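Local coordinates for rhusiopathiae surface protein B (Erysipelothrix rhusiopathiae, PDB 3V10) that probably binds collagen through this two-domain, Ig-like collagen-binding region of a larger adhesin anchored to the bacterial cell wall, at residues A[2-7]-A[47-52]; A[24-29]-A[304-309]; A[191-196]-A[256-261]. All coordinates share one frame; numbering follows the deposited sequence.

Interaction 1: residues A[2-7]-A[47-52]; sequences KDYTNE and PGDFFD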
ATOM      1  N   LYS A   2       9.629 -24.453 -21.422  1.00 19.59           N
ATOM      2  CA  LYS A   2      10.629 -23.444 -21.759  1.00 18.80           C
ATOM      3  C   LYS A   2      10.566 -22.219 -20.852  1.00 18.43           C
ATOM      4  O   LYS A   2       9.488 -21.681 -20.592  1.00 16.50           O
ATOM      5  CB  LYS A   2      10.473 -23.008 -23.218  1.00 20.11           C
ATOM      6  CG  LYS A   2      11.494 -21.965 -23.658  1.00 20.83           C
ATOM      7  CD  LYS A   2      11.397 -21.683 -25.150  1.00 22.22           C
ATOM      8  CE  LYS A   2      12.351 -20.564 -25.563  1.00 24.16           C
ATOM      9  NZ  LYS A   2      13.774 -20.886 -25.238  1.00 26.05           N
ATOM     10  N   ASP A   3      11.735 -21.793 -20.384  1.00 16.98           N
ATOM     11  CA  ASP A   3      11.878 -20.636 -19.507  1.00 16.42           C
ATOM     12  C   ASP A   3      12.219 -19.401 -20.340  1.00 16.09           C
ATOM     13  O   ASP A   3      13.266 -19.351 -20.992  1.00 14.82           O
ATOM     14  CB  ASP A   3      12.991 -20.908 -18.492  1.00 18.54           C
ATOM     15  CG  ASP A   3      13.185 -19.774 -17.506  1.00 19.52           C
ATOM     16  OD1 ASP A   3      12.386 -18.813 -17.515  1.00 19.78           O
ATOM     17  OD2 ASP A   3      14.146 -19.855 -16.712  1.00 18.50           O
ATOM     18  N   TYR A   4      11.338 -18.405 -20.317  1.00 13.71           N
ATOM     19  CA  TYR A   4      11.573 -17.182 -21.082  1.00 13.27           C
ATOM     20  C   TYR A   4      12.165 -16.017 -20.298  1.00 12.53           C
ATOM     21  O   TYR A   4      12.264 -14.914 -20.819  1.00 11.13           O
ATOM     22  CB  TYR A   4      10.274 -16.719 -21.748  1.00 12.71           C
ATOM     23  CG  TYR A   4       9.899 -17.527 -22.962  1.00 14.66           C
ATOM     24  CD1 TYR A   4       9.150 -18.697 -22.846  1.00 13.33           C
ATOM     25  CD2 TYR A   4      10.318 -17.133 -24.235  1.00 13.13           C
ATOM     26  CE1 TYR A   4       8.825 -19.455 -23.967  1.00 14.27           C
ATOM     27  CE2 TYR A   4      10.004 -17.885 -25.359  1.00 12.53           C
ATOM     28  CZ  TYR A   4       9.258 -19.042 -25.220  1.00 11.87           C
ATOM     29  OH  TYR A   4       8.962 -19.797 -26.326  1.00 14.33           O
ATOM     30  N   THR A   5      12.580 -16.262 -19.059  1.00 13.50           N
ATOM     31  CA  THR A   5      13.134 -15.206 -18.223  1.00 13.84           C
ATOM     32  C   THR A   5      14.206 -14.335 -18.881  1.00 15.71           C
ATOM     33  O   THR A   5      14.158 -13.110 -18.795  1.00 17.41           O
ATOM     34  CB  THR A   5      13.693 -15.796 -16.910  1.00 14.37           C
ATOM     35  OG1 THR A   5      12.627 -16.440 -16.197  1.00 11.80           O
ATOM     36  CG2 THR A   5      14.281 -14.692 -16.029  1.00 13.31           C
ATOM     37  N   ASN A   6      15.172 -14.952 -19.544  1.00 16.84           N
ATOM     38  CA  ASN A   6      16.216 -14.162 -20.177  1.00 18.06           C
ATOM     39  C   ASN A   6      16.080 -14.028 -21.687  1.00 18.83           C
ATOM     40  O   ASN A   6      16.999 -13.550 -22.353  1.00 21.62           O
ATOM     41  CB  ASN A   6      17.586 -14.715 -19.806  1.00 18.86           C
ATOM     42  CG  ASN A   6      17.896 -14.523 -18.337  1.00 20.60           C
ATOM     43  OD1 ASN A   6      17.996 -13.391 -17.851  1.00 22.45           O
ATOM     44  ND2 ASN A   6      18.034 -15.622 -17.615  1.00 19.36           N
ATOM     45  N   GLU A   7      14.933 -14.445 -22.215  1.00 17.17           N
ATOM     46  CA  GLU A   7      14.653 -14.333 -23.649  1.00 16.46           C
ATOM     47  C   GLU A   7      14.227 -12.897 -23.955  1.00 17.84           C
ATOM     48  O   GLU A   7      13.755 -12.183 -23.069  1.00 15.86           O
ATOM     49  CB  GLU A   7      13.530 -15.287 -24.049  1.00 16.63           C
ATOM     50  CG  GLU A   7      13.939 -16.735 -24.118  1.00 16.00           C
ATOM     51  CD  GLU A   7      14.983 -16.972 -25.193  1.00 20.27           C
ATOM     52  OE1 GLU A   7      16.172 -16.719 -24.933  1.00 22.43           O
ATOM     53  OE2 GLU A   7      14.611 -17.397 -26.304  1.00 22.99           O
ATOM     54  N   PRO A  47       1.538 -24.498 -22.881  1.00 17.34           N
ATOM     55  CA  PRO A  47       1.143 -24.608 -21.475  1.00 17.02           C
ATOM     56  C   PRO A  47       2.357 -25.069 -20.670  1.00 17.43           C
ATOM     57  O   PRO A  47       3.004 -26.050 -21.029  1.00 17.39           O
ATOM     58  CB  PRO A  47       0.045 -25.664 -21.509  1.00 16.56           C
ATOM     59  CG  PRO A  47      -0.566 -25.468 -22.856  1.00 18.80           C
ATOM     60  CD  PRO A  47       0.637 -25.276 -23.746  1.00 17.87           C
ATOM     61  N   GLY A  48       2.672 -24.357 -19.593  1.00 17.56           N
ATOM     62  CA  GLY A  48       3.815 -24.735 -18.786  1.00 16.59           C
ATOM     63  C   GLY A  48       5.023 -23.834 -18.988  1.00 16.95           C
ATOM     64  O   GLY A  48       5.878 -23.744 -18.106  1.00 15.17           O
ATOM     65  N   ASP A  49       5.119 -23.184 -20.148  1.00 15.85           N
ATOM     66  CA  ASP A  49       6.240 -22.278 -20.385  1.00 14.66           C
ATOM     67  C   ASP A  49       6.079 -21.183 -19.339  1.00 14.77           C
ATOM     68  O   ASP A  49       4.966 -20.919 -18.883  1.00 14.37           O
ATOM     69  CB  ASP A  49       6.195 -21.675 -21.796  1.00 16.07           C
ATOM     70  CG  ASP A  49       6.482 -22.696 -22.887  1.00 18.00           C
ATOM     71  OD1 ASP A  49       6.991 -23.801 -22.575  1.00 17.71           O
ATOM     72  OD2 ASP A  49       6.212 -22.383 -24.066  1.00 17.41           O
ATOM     73  N   PHE A  50       7.178 -20.541 -18.970  1.00 14.61           N
ATOM     74  CA  PHE A  50       7.137 -19.529 -17.921  1.00 13.58           C
ATOM     75  C   PHE A  50       8.298 -18.546 -17.967  1.00 13.47           C
ATOM     76  O   PHE A  50       9.196 -18.651 -18.795  1.00 13.31           O
ATOM     77  CB  PHE A  50       7.218 -20.237 -16.572  1.00 13.72           C
ATOM     78  CG  PHE A  50       8.493 -21.023 -16.393  1.00 15.00           C
ATOM     79  CD1 PHE A  50       8.646 -22.272 -16.989  1.00 15.65           C
ATOM     80  CD2 PHE A  50       9.568 -20.484 -15.686  1.00 14.46           C
ATOM     81  CE1 PHE A  50       9.850 -22.973 -16.888  1.00 16.81           C
ATOM     82  CE2 PHE A  50      10.775 -21.176 -15.580  1.00 16.74           C
ATOM     83  CZ  PHE A  50      10.916 -22.424 -16.183  1.00 14.41           C
ATOM     84  N   PHE A  51       8.251 -17.583 -17.052  1.00 12.02           N
ATOM     85  CA  PHE A  51       9.324 -16.627 -16.856  1.00 11.64           C
ATOM     86  C   PHE A  51       9.218 -16.156 -15.419  1.00 11.96           C
ATOM     87  O   PHE A  51       8.136 -16.175 -14.822  1.00 14.10           O
ATOM     88  CB  PHE A  51       9.311 -15.441 -17.846  1.00 10.60           C
ATOM     89  CG  PHE A  51       8.052 -14.619 -17.845  1.00 11.70           C
ATOM     90  CD1 PHE A  51       7.085 -14.820 -18.818  1.00 10.68           C
ATOM     91  CD2 PHE A  51       7.884 -13.577 -16.939  1.00 10.34           C
ATOM     92  CE1 PHE A  51       5.964 -13.985 -18.896  1.00 11.91           C
ATOM     93  CE2 PHE A  51       6.775 -12.741 -17.008  1.00 10.97           C
ATOM     94  CZ  PHE A  51       5.814 -12.942 -17.987  1.00 10.67           C
ATOM     95  N   ASP A  52      10.351 -15.769 -14.862  1.00 10.96           N
ATOM     96  CA  ASP A  52      10.410 -15.337 -13.482  1.00 12.79           C
ATOM     97  C   ASP A  52      10.877 -13.915 -13.298  1.00 11.99           C
ATOM     98  O   ASP A  52      11.810 -13.459 -13.961  1.00 12.00           O
ATOM     99  CB  ASP A  52      11.329 -16.276 -12.701  1.00 13.01           C
ATOM    100  CG  ASP A  52      10.788 -17.684 -12.637  1.00 15.54           C
ATOM    101  OD1 ASP A  52       9.714 -17.873 -12.027  1.00 11.13           O
ATOM    102  OD2 ASP A  52      11.427 -18.601 -13.197  1.00 14.55           O
TER
HETATM  103  O   HOH W   1      13.683 -19.258 -14.172  1.00 21.32           O
HETATM  104  O   HOH W   2       7.529 -21.828 -26.315  1.00 12.84           O
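T5 OG1 accepts the backbone N of D52 at 2.7 Å and donates its proton to D3 OD1. D3 OD1 also takes the amide of T5, making an Asx turn; the hydroxyl uses the syn lone pair of OD1, while T5 N meets it from above the carboxylate plane. Aspartate suits this place by serving two donors at once, threonine by donating and accepting together. This N-terminal lead-in runs roughly parallel to the start of strand 50-54 in the Ig-like first domain, on the edge opposite strand 96-101. The backbones share a single bridge, D3 with F50: F50 N reaches K2 O at 3.0 Å, and Y4 N reaches F50 O at a short 2.6 Å, N-H...O 177°. F50 CG lies between its backbone N and carbonyl carbon (chi1 61°), and D3 CA stands over one face of the ring, 4.0 Å from the centroid, in a CH-pi contact; carboxylate and ring planes are 18° apart. D49 OD1 takes K2 N at 3.0 Å, while OD2 receives K46 N. D52 OD1 pairs with H98, and one water donates to both D3 OD2 (2.6 Å) and D52 OD2 (2.5 Å), which would ease the repulsion between two probably charged carboxylates.

Interaction 2: residues A[24-29]-A[304-309]; sequences PSQPIE and SVVNMF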
ATOM      1  N   PRO A  24       7.842   3.536   2.776  1.00 16.69           N
ATOM      2  CA  PRO A  24       7.174   2.332   2.274  1.00 16.35           C
ATOM      3  C   PRO A  24       5.644   2.352   2.309  1.00 16.30           C
ATOM      4  O   PRO A  24       5.016   1.321   2.086  1.00 17.86           O
ATOM      5  CB  PRO A  24       7.745   1.237   3.173  1.00 14.34           C
ATOM      6  CG  PRO A  24       7.843   1.934   4.477  1.00 17.72           C
ATOM      7  CD  PRO A  24       8.444   3.279   4.097  1.00 17.23           C
ATOM      8  N   SER A  25       5.050   3.514   2.574  1.00 17.09           N
ATOM      9  CA  SER A  25       3.594   3.618   2.650  1.00 17.30           C
ATOM     10  C   SER A  25       2.890   3.303   1.334  1.00 17.51           C
ATOM     11  O   SER A  25       1.836   2.663   1.326  1.00 16.83           O
ATOM     12  CB  SER A  25       3.178   5.014   3.123  1.00 17.80           C
ATOM     13  OG  SER A  25       3.410   5.992   2.124  1.00 19.05           O
ATOM     14  N   GLN A  26       3.463   3.756   0.223  1.00 13.90           N
ATOM     15  CA  GLN A  26       2.870   3.511  -1.085  1.00 14.16           C
ATOM     16  C   GLN A  26       3.628   2.378  -1.779  1.00 14.60           C
ATOM     17  O   GLN A  26       4.785   2.109  -1.468  1.00 13.86           O
ATOM     18  CB  GLN A  26       2.940   4.779  -1.947  1.00 15.34           C
ATOM     19  CG  GLN A  26       2.388   6.047  -1.284  1.00 18.38           C
ATOM     20  CD  GLN A  26       0.877   6.039  -1.122  1.00 22.11           C
ATOM     21  OE1 GLN A  26       0.276   7.059  -0.758  1.00 22.30           O
ATOM     22  NE2 GLN A  26       0.255   4.898  -1.390  1.00 17.25           N
ATOM     23  N   PRO A  27       2.976   1.693  -2.727  1.00 14.87           N
ATOM     24  CA  PRO A  27       3.650   0.597  -3.427  1.00 15.70           C
ATOM     25  C   PRO A  27       4.672   1.112  -4.434  1.00 15.60           C
ATOM     26  O   PRO A  27       4.597   2.262  -4.875  1.00 17.40           O
ATOM     27  CB  PRO A  27       2.508  -0.120  -4.155  1.00 15.14           C
ATOM     28  CG  PRO A  27       1.248   0.372  -3.477  1.00 17.45           C
ATOM     29  CD  PRO A  27       1.570   1.800  -3.146  1.00 16.36           C
ATOM     30  N   ILE A  28       5.634   0.260  -4.779  1.00 13.48           N
ATOM     31  CA  ILE A  28       6.614   0.587  -5.806  1.00 14.17           C
ATOM     32  C   ILE A  28       6.095  -0.259  -6.963  1.00 14.71           C
ATOM     33  O   ILE A  28       6.052  -1.483  -6.870  1.00 13.93           O
ATOM     34  CB  ILE A  28       8.044   0.160  -5.412  1.00 14.48           C
ATOM     35  CG1 ILE A  28       8.530   1.032  -4.251  1.00 12.51           C
ATOM     36  CG2 ILE A  28       8.983   0.324  -6.592  1.00 13.09           C
ATOM     37  CD1 ILE A  28       9.950   0.767  -3.796  1.00 15.09           C
ATOM     38  N   GLU A  29       5.673   0.404  -8.036  1.00 16.12           N
ATOM     39  CA  GLU A  29       5.086  -0.273  -9.185  1.00 17.19           C
ATOM     40  C   GLU A  29       6.021  -0.646 -10.320  1.00 16.56           C
ATOM     41  O   GLU A  29       6.904   0.122 -10.709  1.00 17.13           O
ATOM     42  CB  GLU A  29       3.962   0.580  -9.770  1.00 17.51           C
ATOM     43  CG  GLU A  29       2.876   0.954  -8.798  1.00 23.95           C
ATOM     44  CD  GLU A  29       2.035   2.097  -9.321  1.00 26.16           C
ATOM     45  OE1 GLU A  29       1.593   2.020 -10.488  1.00 28.34           O
ATOM     46  OE2 GLU A  29       1.823   3.071  -8.570  1.00 27.37           O
ATOM     47  N   SER A 304      -4.027   9.298   1.497  1.00 13.06           N
ATOM     48  CA  SER A 304      -4.534   8.293   0.585  1.00 13.27           C
ATOM     49  C   SER A 304      -3.519   7.190   0.381  1.00 14.88           C
ATOM     50  O   SER A 304      -2.345   7.332   0.729  1.00 15.53           O
ATOM     51  CB  SER A 304      -4.869   8.929  -0.761  1.00 16.82           C
ATOM     52  OG  SER A 304      -3.701   9.430  -1.383  1.00 16.78           O
ATOM     53  N   VAL A 305      -3.995   6.084  -0.173  1.00 14.37           N
ATOM     54  CA  VAL A 305      -3.154   4.935  -0.460  1.00 12.65           C
ATOM     55  C   VAL A 305      -3.276   4.662  -1.952  1.00 14.12           C
ATOM     56  O   VAL A 305      -4.382   4.535  -2.483  1.00 13.54           O
ATOM     57  CB  VAL A 305      -3.610   3.678   0.335  1.00 13.42           C
ATOM     58  CG1 VAL A 305      -2.684   2.499   0.035  1.00 12.85           C
ATOM     59  CG2 VAL A 305      -3.604   3.974   1.825  1.00 14.48           C
ATOM     60  N   VAL A 306      -2.140   4.596  -2.637  1.00 12.84           N
ATOM     61  CA  VAL A 306      -2.150   4.322  -4.066  1.00 13.08           C
ATOM     62  C   VAL A 306      -2.599   2.878  -4.249  1.00 12.18           C
ATOM     63  O   VAL A 306      -2.249   2.010  -3.446  1.00 13.85           O
ATOM     64  CB  VAL A 306      -0.743   4.516  -4.682  1.00 15.62           C
ATOM     65  CG1 VAL A 306      -0.752   4.118  -6.147  1.00 15.77           C
ATOM     66  CG2 VAL A 306      -0.321   5.973  -4.548  1.00 16.72           C
ATOM     67  N   ASN A 307      -3.389   2.639  -5.290  1.00 12.19           N
ATOM     68  CA  ASN A 307      -3.907   1.307  -5.600  1.00 12.36           C
ATOM     69  C   ASN A 307      -2.810   0.265  -5.438  1.00 11.81           C
ATOM     70  O   ASN A 307      -1.758   0.346  -6.075  1.00 14.02           O
ATOM     71  CB  ASN A 307      -4.462   1.277  -7.030  1.00 12.28           C
ATOM     72  CG  ASN A 307      -5.127  -0.041  -7.371  1.00 14.55           C
ATOM     73  OD1 ASN A 307      -4.476  -1.080  -7.418  1.00 15.03           O
ATOM     74  ND2 ASN A 307      -6.436  -0.005  -7.609  1.00 15.55           N
ATOM     75  N   MET A 308      -3.071  -0.725  -4.592  1.00 12.06           N
ATOM     76  CA  MET A 308      -2.087  -1.760  -4.312  1.00 13.31           C
ATOM     77  C   MET A 308      -2.356  -3.126  -4.941  1.00 10.90           C
ATOM     78  O   MET A 308      -1.714  -4.118  -4.577  1.00 12.40           O
ATOM     79  CB  MET A 308      -1.924  -1.898  -2.790  1.00 14.46           C
ATOM     80  CG  MET A 308      -3.193  -2.239  -1.986  1.00 13.96           C
ATOM     81  SD  MET A 308      -4.475  -0.936  -1.734  1.00  8.64           S
ATOM     82  CE  MET A 308      -5.882  -1.918  -2.089  1.00 12.08           C
ATOM     83  N   PHE A 309      -3.278  -3.178  -5.898  1.00  9.97           N
ATOM     84  CA  PHE A 309      -3.623  -4.439  -6.560  1.00 10.00           C
ATOM     85  C   PHE A 309      -2.751  -4.773  -7.767  1.00  9.81           C
ATOM     86  O   PHE A 309      -2.428  -3.905  -8.576  1.00  8.91           O
ATOM     87  CB  PHE A 309      -5.088  -4.417  -7.015  1.00 12.02           C
ATOM     88  CG  PHE A 309      -6.084  -4.510  -5.888  1.00 10.65           C
ATOM     89  CD1 PHE A 309      -6.289  -5.715  -5.220  1.00 11.93           C
ATOM     90  CD2 PHE A 309      -6.835  -3.403  -5.514  1.00 14.17           C
ATOM     91  CE1 PHE A 309      -7.237  -5.816  -4.193  1.00 14.06           C
ATOM     92  CE2 PHE A 309      -7.784  -3.490  -4.490  1.00 14.73           C
ATOM     93  CZ  PHE A 309      -7.986  -4.700  -3.829  1.00 14.88           C
TER
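P27 packs its CD and CG against V306 and M308, CD lying 3.9 Å from V306 CB and CG 4.0 Å from M308 CB. Proline offers a rigid apolar wedge here, just before strand 28-35 of the first Ig-like domain begins, and the branched valine gives it a broad surface at the end of strand 303-306. The two methyls of V306 spread the contact: CG2 meets Q26 CD at 3.6 Å, and CG1 lies 3.7 Å from E29 OE2. The Q26 side chain crosses V306 at about a right angle, bent at chi2 (-70°). Beyond this shell, N307 shapes the path of the chain. Its OD1 accepts F309 N at 2.9 Å, an Asx turn, while its ND2 is held by the carbonyls of K272 and L274. V305 pairs through its backbone with Y277 and rests on M181 and W183, anchoring the strand on the second domain just before V306. K118 donates to the carbonyls of N307 and F309, on the way to strand 311-315, which joins the first domain's sheet much like the latch of the Collagen Hug model. The apolar contacts of P27 with V306 and M308 set distance but not direction; the clear directional bonds lie within and around 304-309.

Interaction 3: residues A[191-196]-A[256-261]; sequences KEAVQS and AAKTTF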
ATOM      1  N   LYS A 191       0.255  16.008  23.844  1.00 18.05           N
ATOM      2  CA  LYS A 191      -0.309  15.818  25.176  1.00 20.43           C
ATOM      3  C   LYS A 191      -0.693  17.185  25.740  1.00 20.50           C
ATOM      4  O   LYS A 191      -0.376  17.519  26.882  1.00 21.38           O
ATOM      5  CB  LYS A 191       0.703  15.144  26.103  1.00 20.37           C
ATOM      6  CG  LYS A 191       1.177  13.768  25.669  1.00 22.06           C
ATOM      7  CD  LYS A 191       0.146  12.694  25.937  1.00 23.15           C
ATOM      8  CE  LYS A 191       0.823  11.336  26.084  1.00 21.98           C
ATOM      9  NZ  LYS A 191       1.741  11.041  24.945  1.00 21.09           N
ATOM     10  N   GLU A 192      -1.378  17.975  24.924  1.00 21.25           N
ATOM     11  CA  GLU A 192      -1.804  19.305  25.320  1.00 20.04           C
ATOM     12  C   GLU A 192      -2.982  19.324  26.303  1.00 20.38           C
ATOM     13  O   GLU A 192      -3.770  18.384  26.389  1.00 17.03           O
ATOM     14  CB  GLU A 192      -2.172  20.114  24.070  1.00 22.99           C
ATOM     15  CG  GLU A 192      -1.056  20.747  23.265  1.00 26.88           C
ATOM     16  CD  GLU A 192      -1.635  21.738  22.259  1.00 29.70           C
ATOM     17  OE1 GLU A 192      -2.698  22.337  22.541  1.00 31.74           O
ATOM     18  OE2 GLU A 192      -1.038  21.940  21.186  1.00 32.56           O
ATOM     19  N   ALA A 193      -3.069  20.416  27.053  1.00 19.01           N
ATOM     20  CA  ALA A 193      -4.151  20.616  28.000  1.00 18.60           C
ATOM     21  C   ALA A 193      -5.137  21.452  27.196  1.00 18.06           C
ATOM     22  O   ALA A 193      -5.218  22.666  27.365  1.00 19.03           O
ATOM     23  CB  ALA A 193      -3.644  21.395  29.207  1.00 18.10           C
ATOM     24  N   VAL A 194      -5.852  20.802  26.282  1.00 17.98           N
ATOM     25  CA  VAL A 194      -6.819  21.494  25.429  1.00 16.65           C
ATOM     26  C   VAL A 194      -7.875  22.210  26.252  1.00 16.65           C
ATOM     27  O   VAL A 194      -8.252  21.754  27.330  1.00 16.27           O
ATOM     28  CB  VAL A 194      -7.520  20.519  24.448  1.00 17.47           C
ATOM     29  CG1 VAL A 194      -6.498  19.935  23.487  1.00 16.43           C
ATOM     30  CG2 VAL A 194      -8.231  19.414  25.225  1.00 17.09           C
ATOM     31  N   GLN A 195      -8.359  23.333  25.735  1.00 15.64           N
ATOM     32  CA  GLN A 195      -9.349  24.119  26.455  1.00 15.64           C
ATOM     33  C   GLN A 195     -10.805  23.891  26.052  1.00 15.44           C
ATOM     34  O   GLN A 195     -11.670  24.706  26.369  1.00 15.82           O
ATOM     35  CB  GLN A 195      -9.003  25.607  26.346  1.00 14.82           C
ATOM     36  CG  GLN A 195      -7.648  25.967  26.935  1.00 17.99           C
ATOM     37  CD  GLN A 195      -7.529  25.598  28.401  1.00 18.76           C
ATOM     38  OE1 GLN A 195      -8.357  25.994  29.221  1.00 22.55           O
ATOM     39  NE2 GLN A 195      -6.492  24.839  28.738  1.00 22.88           N
ATOM     40  N   SER A 196     -11.078  22.790  25.356  1.00 16.08           N
ATOM     41  CA  SER A 196     -12.442  22.461  24.948  1.00 14.30           C
ATOM     42  C   SER A 196     -12.466  21.004  24.515  1.00 15.66           C
ATOM     43  O   SER A 196     -11.427  20.351  24.483  1.00 15.77           O
ATOM     44  CB  SER A 196     -12.898  23.340  23.776  1.00 15.36           C
ATOM     45  OG  SER A 196     -12.397  22.857  22.537  1.00 14.99           O
ATOM     46  N   ALA A 256      -9.425  14.474  27.109  1.00 18.93           N
ATOM     47  CA  ALA A 256      -8.414  14.755  26.097  1.00 18.43           C
ATOM     48  C   ALA A 256      -7.157  15.337  26.722  1.00 19.30           C
ATOM     49  O   ALA A 256      -6.055  15.150  26.207  1.00 18.14           O
ATOM     50  CB  ALA A 256      -8.977  15.723  25.056  1.00 17.87           C
ATOM     51  N   ALA A 257      -7.327  16.023  27.844  1.00 19.13           N
ATOM     52  CA  ALA A 257      -6.212  16.657  28.549  1.00 19.88           C
ATOM     53  C   ALA A 257      -4.977  15.779  28.736  1.00 19.73           C
ATOM     54  O   ALA A 257      -5.049  14.683  29.304  1.00 19.19           O
ATOM     55  CB  ALA A 257      -6.682  17.167  29.908  1.00 21.54           C
ATOM     56  N   LYS A 258      -3.847  16.286  28.252  1.00 20.06           N
ATOM     57  CA  LYS A 258      -2.553  15.625  28.363  1.00 20.73           C
ATOM     58  C   LYS A 258      -2.554  14.142  27.992  1.00 20.23           C
ATOM     59  O   LYS A 258      -1.760  13.360  28.515  1.00 18.45           O
ATOM     60  CB  LYS A 258      -2.031  15.814  29.790  1.00 21.71           C
ATOM     61  CG  LYS A 258      -2.049  17.274  30.229  1.00 23.62           C
ATOM     62  CD  LYS A 258      -1.664  17.453  31.690  1.00 26.97           C
ATOM     63  CE  LYS A 258      -1.717  18.925  32.080  1.00 26.25           C
ATOM     64  NZ  LYS A 258      -1.340  19.154  33.505  1.00 29.40           N
ATOM     65  N   THR A 259      -3.427  13.763  27.066  1.00 17.57           N
ATOM     66  CA  THR A 259      -3.524  12.369  26.659  1.00 17.64           C
ATOM     67  C   THR A 259      -3.512  12.221  25.143  1.00 16.49           C
ATOM     68  O   THR A 259      -4.192  12.963  24.435  1.00 15.97           O
ATOM     69  CB  THR A 259      -4.816  11.733  27.214  1.00 16.15           C
ATOM     70  OG1 THR A 259      -4.807  11.805  28.646  1.00 19.53           O
ATOM     71  CG2 THR A 259      -4.925  10.274  26.791  1.00 18.34           C
ATOM     72  N   THR A 260      -2.725  11.265  24.656  1.00 16.67           N
ATOM     73  CA  THR A 260      -2.635  11.000  23.226  1.00 15.59           C
ATOM     74  C   THR A 260      -3.550   9.833  22.885  1.00 16.52           C
ATOM     75  O   THR A 260      -3.485   8.776  23.519  1.00 17.64           O
ATOM     76  CB  THR A 260      -1.202  10.625  22.802  1.00 17.43           C
ATOM     77  OG1 THR A 260      -0.318  11.718  23.073  1.00 18.20           O
ATOM     78  CG2 THR A 260      -1.150  10.299  21.314  1.00 16.03           C
ATOM     79  N   PHE A 261      -4.402  10.030  21.886  1.00 15.82           N
ATOM     80  CA  PHE A 261      -5.326   8.997  21.448  1.00 15.98           C
ATOM     81  C   PHE A 261      -4.997   8.617  20.019  1.00 15.63           C
ATOM     82  O   PHE A 261      -5.010   9.463  19.125  1.00 17.12           O
ATOM     83  CB  PHE A 261      -6.768   9.502  21.510  1.00 17.06           C
ATOM     84  CG  PHE A 261      -7.239   9.823  22.897  1.00 17.08           C
ATOM     85  CD1 PHE A 261      -7.771   8.830  23.712  1.00 16.51           C
ATOM     86  CD2 PHE A 261      -7.137  11.117  23.392  1.00 17.54           C
ATOM     87  CE1 PHE A 261      -8.200   9.124  25.007  1.00 19.55           C
ATOM     88  CE2 PHE A 261      -7.562  11.420  24.682  1.00 18.85           C
ATOM     89  CZ  PHE A 261      -8.096  10.420  25.491  1.00 17.79           C
TER
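K191 reaches across to T260 with its whole side chain, the first link in a contact between a loop and a helix-to-strand turn of the collagen-binding domain. Its CD, turned by chi2 of -76°, lies 3.1 Å from T260 OG1, and its NZ donates to that oxygen at 2.9 Å; the ammonium also forms a salt bridge with E220, and T260 OG1 in turn donates to N188 O. A long flexible lysine suits a site that must span to a buried hydroxyl and a carboxylate together. K191 O takes a CA-H...O contact from K258 CA at 3.2 Å. E192 O accepts K258 N at 2.8 Å, the donor standing above the carbonyl plane, while E192 CB points away from 256-261 and OE1 takes the amide of E288. A193 centres an inverse gamma turn, closed by a weak bond from V194 N to E192 O, and A193 O accepts Q195 NE2 at 2.9 Å. The turn brings V194 CG2 to 3.8 Å from A256 CB, where the small alanine lets the valine come close beside F166. The loop between strands 180-187 and 198-204 thus lies against the end of helix 253-256 and along the turn that leads into strand 260-269.

Overall arrangement
From the N terminus, interaction 1 closes first, bringing the lead-in 2-7 against the start of strand 50-54 within the first domain. Interaction 2 opens inside that loop, at 24-29, but closes only near the C terminus, at 304-309, so the two cross along the chain, and both reach the same first-domain sheet. Interaction 3 opens and closes within the long span of interaction 2, at the far end of the collagen-binding domain, joining the loop after strand 180-187 to the approach to strand 260-269. Interactions 1 and 3 lie on opposite sides of the chain's centre, their centres about 60 Å apart; interaction 2, near that centre, ties the two domains together.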